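Local structure of Emp47p (form2) (Saccharomyces cerevisiae, 2A6Z) at residues Asn91-Lys96 with Ser192-Val197; Gln55-Lys60 with Phe84-Asp89; Gly101-Asp106 with Val133-Ile138; Leu108-Asp113 with Ile159-Asp164. The protein acts as a calcium-independent cargo receptor that probably recognises carbohydrate on glycoproteins, is involved in their secretion and is required for endoplasmic reticulum exit of Emp46p. All coordinates share one frame; numbering follows the deposited sequence.

Contact 1 (Asn91-Lys96 with Ser192-Val197); sequences NIPRDK and SYRIGV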
# COMPACT_ATOMS: atom_id res chain seq x y z
N ASN A 91 6.66 -10.63 12.17
CA ASN A 91 5.24 -10.62 12.46
C ASN A 91 4.63 -9.46 11.70
O ASN A 91 5.38 -8.61 11.16
CB ASN A 91 4.98 -10.44 13.98
CG ASN A 91 6.06 -9.61 14.59
OD1 ASN A 91 6.99 -10.18 15.21
ND2 ASN A 91 5.99 -8.29 14.44
N ILE A 92 3.33 -9.32 11.72
CA ILE A 92 2.74 -8.07 11.25
C ILE A 92 3.39 -6.93 12.02
O ILE A 92 3.50 -7.04 13.26
CB ILE A 92 1.21 -8.09 11.44
CG1 ILE A 92 0.53 -9.14 10.55
CG2 ILE A 92 0.59 -6.71 11.24
CD1 ILE A 92 -0.95 -9.34 10.80
N PRO A 93 3.85 -5.88 11.37
CA PRO A 93 4.60 -4.87 12.11
C PRO A 93 3.80 -4.28 13.25
O PRO A 93 2.61 -3.95 13.09
CB PRO A 93 4.92 -3.83 11.01
CG PRO A 93 5.02 -4.69 9.78
CD PRO A 93 3.83 -5.64 9.90
N ARG A 94 4.48 -4.09 14.39
CA ARG A 94 3.77 -3.55 15.54
C ARG A 94 3.56 -2.04 15.50
O ARG A 94 2.57 -1.50 16.03
CB ARG A 94 4.61 -3.94 16.79
CG ARG A 94 4.65 -5.47 17.07
CD ARG A 94 5.55 -5.73 18.30
NE ARG A 94 5.83 -7.16 18.41
CZ ARG A 94 6.76 -7.91 17.87
NH1 ARG A 94 6.76 -9.22 18.14
NH2 ARG A 94 7.72 -7.46 17.07
N ASP A 95 4.51 -1.33 14.94
CA ASP A 95 4.52 0.14 15.02
C ASP A 95 3.44 0.74 14.11
O ASP A 95 3.27 0.27 12.99
CB ASP A 95 5.90 0.70 14.72
CG ASP A 95 5.96 2.20 14.93
OD1 ASP A 95 6.30 2.59 16.06
OD2 ASP A 95 5.64 2.97 14.02
N LYS A 96 2.77 1.77 14.60
CA LYS A 96 1.64 2.41 13.95
C LYS A 96 1.88 3.89 13.69
O LYS A 96 0.90 4.59 13.43
CB LYS A 96 0.38 2.20 14.74
CG LYS A 96 0.06 0.75 15.12
CD LYS A 96 -0.48 -0.02 13.91
CE LYS A 96 -0.59 -1.50 14.26
NZ LYS A 96 -1.52 -2.24 13.34
N SER A 192 11.73 -12.72 5.25
CA SER A 192 10.32 -12.76 5.32
C SER A 192 9.71 -11.36 5.32
O SER A 192 10.01 -10.58 6.24
CB SER A 192 9.89 -13.49 6.64
OG SER A 192 8.50 -13.73 6.59
N TYR A 193 8.91 -11.09 4.29
CA TYR A 193 8.31 -9.78 4.13
C TYR A 193 6.84 -9.76 4.45
O TYR A 193 6.09 -10.70 4.14
CB TYR A 193 8.51 -9.25 2.68
CG TYR A 193 9.91 -8.84 2.41
CD1 TYR A 193 10.96 -9.73 2.16
CD2 TYR A 193 10.21 -7.46 2.37
CE1 TYR A 193 12.23 -9.26 1.92
CE2 TYR A 193 11.47 -7.01 2.12
CZ TYR A 193 12.52 -7.88 1.87
OH TYR A 193 13.77 -7.43 1.64
N ARG A 194 6.46 -8.66 5.06
CA ARG A 194 5.08 -8.38 5.42
C ARG A 194 4.48 -7.44 4.37
O ARG A 194 5.12 -6.49 3.95
CB ARG A 194 4.99 -7.75 6.82
CG ARG A 194 5.79 -8.46 7.88
CD ARG A 194 5.59 -9.97 7.95
NE ARG A 194 4.20 -10.35 8.13
CZ ARG A 194 3.83 -11.41 8.84
NH1 ARG A 194 4.67 -12.22 9.44
NH2 ARG A 194 2.52 -11.66 8.93
N ILE A 195 3.24 -7.75 3.96
CA ILE A 195 2.53 -7.09 2.87
C ILE A 195 1.21 -6.65 3.42
O ILE A 195 0.47 -7.45 4.03
CB ILE A 195 2.34 -8.10 1.70
CG1 ILE A 195 3.69 -8.46 1.08
CG2 ILE A 195 1.35 -7.55 0.68
CD1 ILE A 195 3.63 -9.73 0.25
N GLY A 196 0.90 -5.36 3.24
CA GLY A 196 -0.35 -4.84 3.77
C GLY A 196 -0.54 -3.40 3.36
O GLY A 196 0.25 -2.83 2.62
N VAL A 197 -1.62 -2.85 3.84
CA VAL A 197 -2.05 -1.49 3.52
C VAL A 197 -2.62 -0.86 4.79
O VAL A 197 -3.28 -1.52 5.59
CB VAL A 197 -3.04 -1.45 2.35
CG1 VAL A 197 -4.30 -2.28 2.67
CG2 VAL A 197 -3.41 -0.04 1.95
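The loop 91-96 comes down on strand 192-197 where the CA atoms of Ile-92 and Arg-194 lie 6.3 Å apart, and no hydrogen bond joins the two backbones. The strand belongs to one sheet of the legume-lectin-type beta sandwich, and the loop links two strands of that same sheet, 81-88 and 108-113, lying across its outer side. Arg-194 does nearly all the touching. Its CG is anti to its own carbonyl carbon (chi1 -48°), and bends at chi2 and chi3 fold the chain so that the guanidinium lies flat against the loop backbone. One face carries the Asn-91 to Ile-92 peptide: Ile-92 N sits over the centre, 3.6 Å from Arg-194 CZ, while Asn-91 C is displaced toward the rim. Nearer the backbone, Pro-93 CD packs on Arg-194 CB at 3.9 Å. Arg-194 NH2 donates to the carbonyl of Leu-53 on strand 48-58, whose Trp-52 touches Ile-92, Pro-93 and Arg-194. Within the loop, Asn-91 ND2 donates to Ile-92 O at 3.0 Å from above the carbonyl plane. Crossing the arginine nearly at a right angle, Ile-92 places its CG1 3.6 Å from Arg-194 NH2.

Contact 2 (Gln55-Lys60 with Phe84-Asp89); sequences QGFDLK and FWFVQD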
# COMPACT_ATOMS: atom_id res chain seq x y z
N GLN A 55 0.61 -14.26 7.14
CA GLN A 55 1.88 -14.99 6.96
C GLN A 55 2.84 -14.14 6.18
O GLN A 55 2.47 -13.41 5.22
CB GLN A 55 1.59 -16.31 6.28
CG GLN A 55 0.61 -17.24 6.96
CD GLN A 55 0.59 -17.46 8.45
OE1 GLN A 55 -0.43 -17.45 9.20
NE2 GLN A 55 1.76 -17.68 9.03
N GLY A 56 4.12 -14.29 6.54
CA GLY A 56 5.14 -13.62 5.76
C GLY A 56 5.33 -14.27 4.40
O GLY A 56 5.00 -15.42 4.23
N PHE A 57 5.91 -13.48 3.49
CA PHE A 57 6.28 -13.89 2.15
C PHE A 57 7.79 -14.00 2.11
O PHE A 57 8.50 -13.03 2.39
CB PHE A 57 5.75 -12.85 1.14
CG PHE A 57 6.39 -12.97 -0.24
CD1 PHE A 57 6.18 -14.04 -1.08
CD2 PHE A 57 7.29 -11.99 -0.67
CE1 PHE A 57 6.81 -14.10 -2.33
CE2 PHE A 57 7.89 -12.00 -1.91
CZ PHE A 57 7.67 -13.08 -2.73
N ASP A 58 8.29 -15.19 1.74
CA ASP A 58 9.71 -15.41 1.66
C ASP A 58 10.20 -14.98 0.29
O ASP A 58 9.96 -15.61 -0.75
CB ASP A 58 9.95 -16.92 1.83
CG ASP A 58 11.40 -17.29 1.91
OD1 ASP A 58 11.63 -18.48 1.69
OD2 ASP A 58 12.26 -16.41 2.18
N LEU A 59 10.96 -13.85 0.23
CA LEU A 59 11.39 -13.28 -1.04
C LEU A 59 12.57 -14.07 -1.59
O LEU A 59 13.70 -13.97 -1.09
CB LEU A 59 11.71 -11.81 -0.86
CG LEU A 59 12.30 -11.16 -2.14
CD1 LEU A 59 11.28 -11.13 -3.28
CD2 LEU A 59 12.81 -9.75 -1.83
N LYS A 60 12.37 -14.76 -2.70
CA LYS A 60 13.40 -15.53 -3.38
C LYS A 60 13.45 -15.26 -4.89
O LYS A 60 14.47 -15.60 -5.52
CB LYS A 60 13.18 -17.03 -3.17
CG LYS A 60 13.23 -17.46 -1.69
CD LYS A 60 14.66 -17.39 -1.17
CE LYS A 60 14.73 -17.95 0.22
NZ LYS A 60 15.83 -17.35 1.00
N PHE A 84 1.03 1.54 1.22
CA PHE A 84 1.15 0.14 0.82
C PHE A 84 2.56 -0.31 1.15
O PHE A 84 3.52 0.37 0.81
CB PHE A 84 0.87 -0.03 -0.69
CG PHE A 84 -0.46 0.53 -1.11
CD1 PHE A 84 -1.59 -0.27 -1.15
CD2 PHE A 84 -0.59 1.88 -1.48
CE1 PHE A 84 -2.81 0.24 -1.53
CE2 PHE A 84 -1.82 2.41 -1.82
CZ PHE A 84 -2.93 1.56 -1.86
N TRP A 85 2.67 -1.45 1.85
CA TRP A 85 3.92 -1.82 2.48
C TRP A 85 4.48 -3.14 1.94
O TRP A 85 3.71 -4.07 1.65
CB TRP A 85 3.70 -2.01 3.98
CG TRP A 85 3.15 -0.80 4.68
CD1 TRP A 85 1.82 -0.52 4.88
CD2 TRP A 85 3.90 0.29 5.25
NE1 TRP A 85 1.69 0.70 5.57
CE2 TRP A 85 2.95 1.18 5.80
CE3 TRP A 85 5.27 0.57 5.37
CZ2 TRP A 85 3.33 2.37 6.47
CZ3 TRP A 85 5.63 1.73 6.03
CH2 TRP A 85 4.67 2.62 6.57
N PHE A 86 5.79 -3.21 1.89
CA PHE A 86 6.53 -4.44 1.61
C PHE A 86 7.79 -4.38 2.49
O PHE A 86 8.76 -3.74 2.12
CB PHE A 86 6.84 -4.51 0.10
CG PHE A 86 7.67 -5.74 -0.28
CD1 PHE A 86 7.02 -6.98 -0.33
CD2 PHE A 86 9.03 -5.67 -0.59
CE1 PHE A 86 7.72 -8.14 -0.69
CE2 PHE A 86 9.70 -6.79 -0.95
CZ PHE A 86 9.04 -8.03 -1.02
N VAL A 87 7.69 -4.97 3.68
CA VAL A 87 8.68 -4.67 4.72
C VAL A 87 9.11 -5.96 5.49
O VAL A 87 8.27 -6.82 5.75
CB VAL A 87 8.18 -3.62 5.75
CG1 VAL A 87 7.84 -2.29 5.02
CG2 VAL A 87 6.97 -4.07 6.52
N GLN A 88 10.37 -6.02 5.84
CA GLN A 88 10.85 -7.24 6.54
C GLN A 88 10.49 -7.17 8.01
O GLN A 88 10.82 -6.21 8.69
CB GLN A 88 12.37 -7.32 6.44
CG GLN A 88 12.99 -7.50 5.12
CD GLN A 88 14.52 -7.39 5.26
OE1 GLN A 88 15.13 -8.17 6.00
NE2 GLN A 88 15.07 -6.41 4.55
N ASP A 89 9.83 -8.21 8.51
CA ASP A 89 9.53 -8.33 9.94
C ASP A 89 9.15 -9.81 10.17
O ASP A 89 8.78 -10.51 9.23
CB ASP A 89 8.43 -7.39 10.34
CG ASP A 89 8.41 -6.97 11.80
OD1 ASP A 89 8.89 -7.78 12.61
OD2 ASP A 89 7.98 -5.86 12.10
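The Phe-86 ring is met at its edge by both partners from segment 55-60, Phe-57 and Leu-59. Phe-57 CD2 lies in the plane of the Phe-86 ring, 3.9 Å from Phe-86 CE1. Relative to the Phe-57 ring the approach is oblique, CD2 and CE2 both lying near Phe-86 CE1. The backbone N of Leu-59 lies above one face of Phe-57, offset toward the rim. At the next rim atom of Phe-86, Leu-59 CD2 comes within 4.2 Å of Phe-86 CZ, also near the ring plane. Both phenylalanines hold CG anti to the backbone N (chi1 165° for Phe-57, 178° for Phe-86), and the extended Phe-86 side chain thereby carries its CE1-CZ rim across to segment 55-60. This reach is needed because strands 48-58 and 81-88 are not neighbours: strand 192-200 runs between them and hydrogen-bonds to both. Its Tyr-193 stacks on Phe-86, as does Phe-63 of the opposing sheet, while Phe-57 makes an edge-to-face contact with Phe-218. The touching residues are all buried, and no polar bond crosses between the segments. Such a cluster, made by alternate side chains turned inward from one sheet and closed by aromatic residues of the other sheet and of a loop (Phe-188), forms part of the hydrophobic interior of the legume-lectin-type beta sandwich.

Contact 3 (Gly101-Asp106 with Val133-Ile138); sequences GPVNYD and VDKTKI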
# COMPACT_ATOMS: atom_id res chain seq x y z
N GLY A 101 1.05 2.62 10.05
CA GLY A 101 2.00 1.58 9.80
C GLY A 101 3.36 1.94 10.40
O GLY A 101 3.46 2.90 11.16
N PRO A 102 4.37 1.12 10.14
CA PRO A 102 5.62 1.23 10.90
C PRO A 102 6.53 2.36 10.45
O PRO A 102 6.95 2.42 9.31
CB PRO A 102 6.27 -0.14 10.69
CG PRO A 102 5.74 -0.55 9.31
CD PRO A 102 4.32 -0.08 9.31
N VAL A 103 6.93 3.23 11.39
CA VAL A 103 7.83 4.35 11.08
C VAL A 103 9.27 3.98 10.98
O VAL A 103 10.07 4.68 10.35
CB VAL A 103 7.60 5.49 12.13
CG1 VAL A 103 8.20 5.14 13.49
CG2 VAL A 103 8.16 6.83 11.66
N ASN A 104 9.65 2.84 11.54
CA ASN A 104 11.00 2.29 11.51
C ASN A 104 11.04 1.04 10.69
O ASN A 104 11.66 0.06 11.09
CB ASN A 104 11.27 1.91 12.99
CG ASN A 104 10.23 0.85 13.47
OD1 ASN A 104 9.02 0.71 13.08
ND2 ASN A 104 10.67 -0.05 14.38
N TYR A 105 10.36 1.06 9.54
CA TYR A 105 10.30 -0.15 8.67
C TYR A 105 11.62 -0.43 8.00
O TYR A 105 12.46 0.46 7.85
CB TYR A 105 9.17 0.07 7.65
CG TYR A 105 9.45 1.16 6.68
CD1 TYR A 105 9.98 0.92 5.40
CD2 TYR A 105 9.14 2.50 7.02
CE1 TYR A 105 10.23 1.94 4.50
CE2 TYR A 105 9.40 3.54 6.13
CZ TYR A 105 9.92 3.25 4.89
OH TYR A 105 10.19 4.27 3.98
N ASP A 106 11.76 -1.69 7.54
CA ASP A 106 12.89 -2.14 6.74
C ASP A 106 12.37 -2.65 5.42
O ASP A 106 11.88 -3.80 5.36
CB ASP A 106 13.57 -3.29 7.53
CG ASP A 106 14.78 -3.83 6.80
OD1 ASP A 106 15.16 -3.25 5.75
OD2 ASP A 106 15.31 -4.85 7.30
N VAL A 133 11.99 6.94 10.17
CA VAL A 133 12.11 8.03 9.19
C VAL A 133 11.65 9.35 9.83
O VAL A 133 10.85 9.42 10.77
CB VAL A 133 11.34 7.70 7.94
CG1 VAL A 133 11.78 6.38 7.30
CG2 VAL A 133 9.84 7.64 8.21
N ASP A 134 12.17 10.43 9.28
CA ASP A 134 11.80 11.79 9.70
C ASP A 134 10.56 12.18 8.91
O ASP A 134 10.64 12.45 7.71
CB ASP A 134 12.94 12.73 9.46
CG ASP A 134 12.68 14.13 10.00
OD1 ASP A 134 11.48 14.48 10.17
OD2 ASP A 134 13.66 14.82 10.22
N LYS A 135 9.39 12.22 9.53
CA LYS A 135 8.18 12.52 8.80
C LYS A 135 8.21 13.91 8.21
O LYS A 135 7.51 14.12 7.20
CB LYS A 135 6.94 12.30 9.69
CG LYS A 135 6.76 10.83 10.03
CD LYS A 135 5.40 10.62 10.70
CE LYS A 135 5.52 10.14 12.12
NZ LYS A 135 4.16 10.22 12.79
N THR A 136 8.99 14.81 8.82
CA THR A 136 9.00 16.17 8.34
C THR A 136 9.79 16.27 7.03
O THR A 136 9.72 17.33 6.43
CB THR A 136 9.59 17.17 9.34
OG1 THR A 136 10.99 16.89 9.53
CG2 THR A 136 8.92 17.03 10.70
N LYS A 137 10.50 15.25 6.58
CA LYS A 137 11.28 15.26 5.36
C LYS A 137 10.77 14.26 4.31
O LYS A 137 11.47 14.00 3.32
CB LYS A 137 12.75 14.99 5.67
CG LYS A 137 13.31 16.05 6.65
CD LYS A 137 14.79 15.76 6.90
CE LYS A 137 15.54 16.71 7.80
NZ LYS A 137 15.22 18.13 7.63
N ILE A 138 9.58 13.68 4.56
CA ILE A 138 9.18 12.55 3.70
C ILE A 138 9.14 12.93 2.22
O ILE A 138 9.55 12.12 1.40
CB ILE A 138 7.83 12.03 4.22
CG1 ILE A 138 7.50 10.65 3.63
CG2 ILE A 138 6.66 13.01 4.09
CD1 ILE A 138 6.43 9.93 4.46
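A single backbone hydrogen bond ties two loops together here without any strand pairing: Val-133 N donates to Val-103 O at 3.0 Å, with an N-H...O angle of 164°. The donor is tilted 28° from the carbonyl plane. Apolar contacts flank this bond. Val-103 CG2, anti to its backbone N, faces Val-133 CG2 at 3.9 Å, the two side chains sliding past each other in opposite directions. The other branch, Val-133 CG1, reaches Tyr-105 CE2, also at 3.9 Å, and approaches the ring obliquely. In the legume-lectin-type sandwich, strands 108-113 and 121-128 are antiparallel neighbours, and the bond joins the loop entering the first to the loop leaving the second. Trp-85 meets Tyr-105 edge-to-face, and Asp-95 OD2 accepts from Val-103 N, fixing the first loop at both its ring and its backbone. The second loop is shaped by an Asx turn in which Asp-134 OD1 accepts from Thr-136 N at 2.9 Å. Thr-136 OG1 donates to Asp-134 OD1 as well, at a short 2.5 Å, from the same face of the carboxylate plane. Lys-135 lays its CE 4.3 Å from Val-103 CG2 on its way to Gln-97, whose carbonyl oxygen receives a hydrogen bond from Lys-135 NZ.

Contact 4 (Leu108-Asp113 with Ile159-Asp164); sequences LQLLVD and IRVTYD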
# COMPACT_ATOMS: atom_id res chain seq x y z
N LEU A 108 10.05 -1.16 1.79
CA LEU A 108 9.41 -0.21 0.91
C LEU A 108 8.06 0.25 1.44
O LEU A 108 7.20 -0.58 1.83
CB LEU A 108 9.18 -0.90 -0.46
CG LEU A 108 8.42 -0.09 -1.53
CD1 LEU A 108 9.26 1.11 -1.98
CD2 LEU A 108 8.06 -1.02 -2.68
N GLN A 109 7.85 1.57 1.40
CA GLN A 109 6.56 2.17 1.61
C GLN A 109 6.15 2.88 0.31
O GLN A 109 6.92 3.67 -0.23
CB GLN A 109 6.65 3.21 2.74
CG GLN A 109 5.34 3.94 3.01
CD GLN A 109 5.51 5.28 3.72
OE1 GLN A 109 6.59 5.84 3.81
NE2 GLN A 109 4.43 5.80 4.25
N LEU A 110 4.92 2.63 -0.14
CA LEU A 110 4.33 3.42 -1.25
C LEU A 110 3.23 4.27 -0.62
O LEU A 110 2.27 3.71 -0.07
CB LEU A 110 3.75 2.53 -2.34
CG LEU A 110 4.75 1.61 -3.00
CD1 LEU A 110 4.06 0.71 -4.03
CD2 LEU A 110 5.86 2.37 -3.70
N LEU A 111 3.39 5.58 -0.72
CA LEU A 111 2.46 6.51 -0.08
C LEU A 111 1.63 7.23 -1.14
O LEU A 111 2.22 7.86 -2.04
CB LEU A 111 3.23 7.55 0.74
CG LEU A 111 2.37 8.67 1.35
CD1 LEU A 111 1.38 8.13 2.38
CD2 LEU A 111 3.31 9.70 2.01
N VAL A 112 0.32 7.18 -1.02
CA VAL A 112 -0.58 8.00 -1.81
C VAL A 112 -1.16 9.05 -0.87
O VAL A 112 -1.80 8.75 0.14
CB VAL A 112 -1.68 7.16 -2.49
CG1 VAL A 112 -2.68 8.06 -3.17
CG2 VAL A 112 -1.06 6.16 -3.46
N ASP A 113 -0.89 10.32 -1.20
CA ASP A 113 -1.37 11.43 -0.35
C ASP A 113 -1.32 12.69 -1.16
O ASP A 113 -0.91 12.73 -2.34
CB ASP A 113 -0.62 11.54 0.98
CG ASP A 113 0.58 12.47 0.91
OD1 ASP A 113 1.42 12.29 -0.01
OD2 ASP A 113 0.65 13.41 1.75
N ILE A 159 -2.83 -0.06 -8.49
CA ILE A 159 -1.37 0.12 -8.33
C ILE A 159 -0.74 -1.23 -8.56
O ILE A 159 -1.03 -2.18 -7.84
CB ILE A 159 -1.01 0.67 -6.93
CG1 ILE A 159 -1.61 2.06 -6.72
CG2 ILE A 159 0.49 0.65 -6.74
CD1 ILE A 159 -1.46 2.57 -5.31
N ARG A 160 0.16 -1.31 -9.57
CA ARG A 160 0.81 -2.59 -9.89
C ARG A 160 2.29 -2.43 -9.64
O ARG A 160 2.99 -1.62 -10.28
CB ARG A 160 0.53 -2.90 -11.38
CG ARG A 160 1.24 -4.19 -11.85
CD ARG A 160 0.70 -4.55 -13.27
NE ARG A 160 1.11 -5.93 -13.59
CZ ARG A 160 2.22 -6.27 -14.22
NH1 ARG A 160 3.06 -5.31 -14.68
NH2 ARG A 160 2.48 -7.55 -14.39
N VAL A 161 2.77 -3.19 -8.67
CA VAL A 161 4.17 -3.16 -8.24
C VAL A 161 4.83 -4.42 -8.74
O VAL A 161 4.36 -5.54 -8.47
CB VAL A 161 4.28 -3.13 -6.70
CG1 VAL A 161 5.73 -2.92 -6.28
CG2 VAL A 161 3.35 -2.09 -6.13
N THR A 162 5.94 -4.28 -9.49
CA THR A 162 6.67 -5.43 -9.97
C THR A 162 8.11 -5.31 -9.55
O THR A 162 8.70 -4.25 -9.52
CB THR A 162 6.58 -5.56 -11.51
OG1 THR A 162 6.95 -4.33 -12.14
CG2 THR A 162 5.18 -5.96 -11.96
N TYR A 163 8.70 -6.49 -9.22
CA TYR A 163 10.10 -6.56 -8.86
C TYR A 163 10.70 -7.74 -9.66
O TYR A 163 10.30 -8.89 -9.45
CB TYR A 163 10.28 -6.77 -7.35
CG TYR A 163 11.74 -6.74 -6.94
CD1 TYR A 163 12.54 -5.61 -7.14
CD2 TYR A 163 12.34 -7.84 -6.34
CE1 TYR A 163 13.87 -5.55 -6.78
CE2 TYR A 163 13.67 -7.79 -5.96
CZ TYR A 163 14.45 -6.68 -6.18
OH TYR A 163 15.76 -6.58 -5.79
N ASP A 164 11.57 -7.39 -10.59
CA ASP A 164 12.00 -8.32 -11.62
C ASP A 164 13.48 -8.63 -11.51
O ASP A 164 14.35 -7.87 -11.98
CB ASP A 164 11.68 -7.74 -13.02
CG ASP A 164 11.85 -8.79 -14.13
OD1 ASP A 164 12.32 -9.91 -13.82
OD2 ASP A 164 11.50 -8.46 -15.26
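Leu-110 and Val-161 make the closest contact between strands 108-113 and 159-164, which face each other from the two sheets of the legume-lectin-type beta sandwich. Leu-110 CD1 lies 3.6 Å from Val-161 CG2, the side chains passing alongside each other in opposite directions. The same methyl stands farther from Ile-159 CG2, at 4.5 Å, and is thus set between two residues of the opposing strand. Next to this pair, Val-112 and Ile-159 meet tip to tip, Val-112 CG2 lying 4.1 Å from Ile-159 CD1. Ile-159 has CG1 anti to the carbonyl carbon (chi1 -63°) and an extended chi2 of 172°, which sends CD1 out toward strand 108-113. The strand axes are 11.1 Å apart at closest approach and run nearly antiparallel, at 161°, a spacing filled by side chains and too wide for backbone hydrogen bonds. Strand 108-113 is held in its sheet by backbone bonds of Leu-110 with Phe-84 and of Val-112 with Ile-82. Around the contact, Phe-84 and Phe-69 pack on Ile-159, and Met-65 on Val-161. On the other side of strand 159-164, Arg-160 points away from this interior, its NE in a salt bridge with Glu-66 OE2 and its NH1 hydrogen-bonded to Gln-174 OE1.

Contacts 2 and 4 are fully buried and purely apolar across their segments, but contact 2 joins non-neighbouring strands of one sheet through aromatic rims, whereas contact 4 spans both sheets with aliphatic methyls. Contacts 1 and 3 are only partly buried and involve the long connection between strands 81-88 and 108-113. Contact 1 lays that loop on a strand through an arginine; contact 3 ties it to another loop by a backbone bond. Strand 81-88, part of contact 2, touches all the others: it pairs with strand 192-200 of contact 1 and strand 108-113 of contact 4, and its Gln-88 N bonds to Asp-106 O of contact 3.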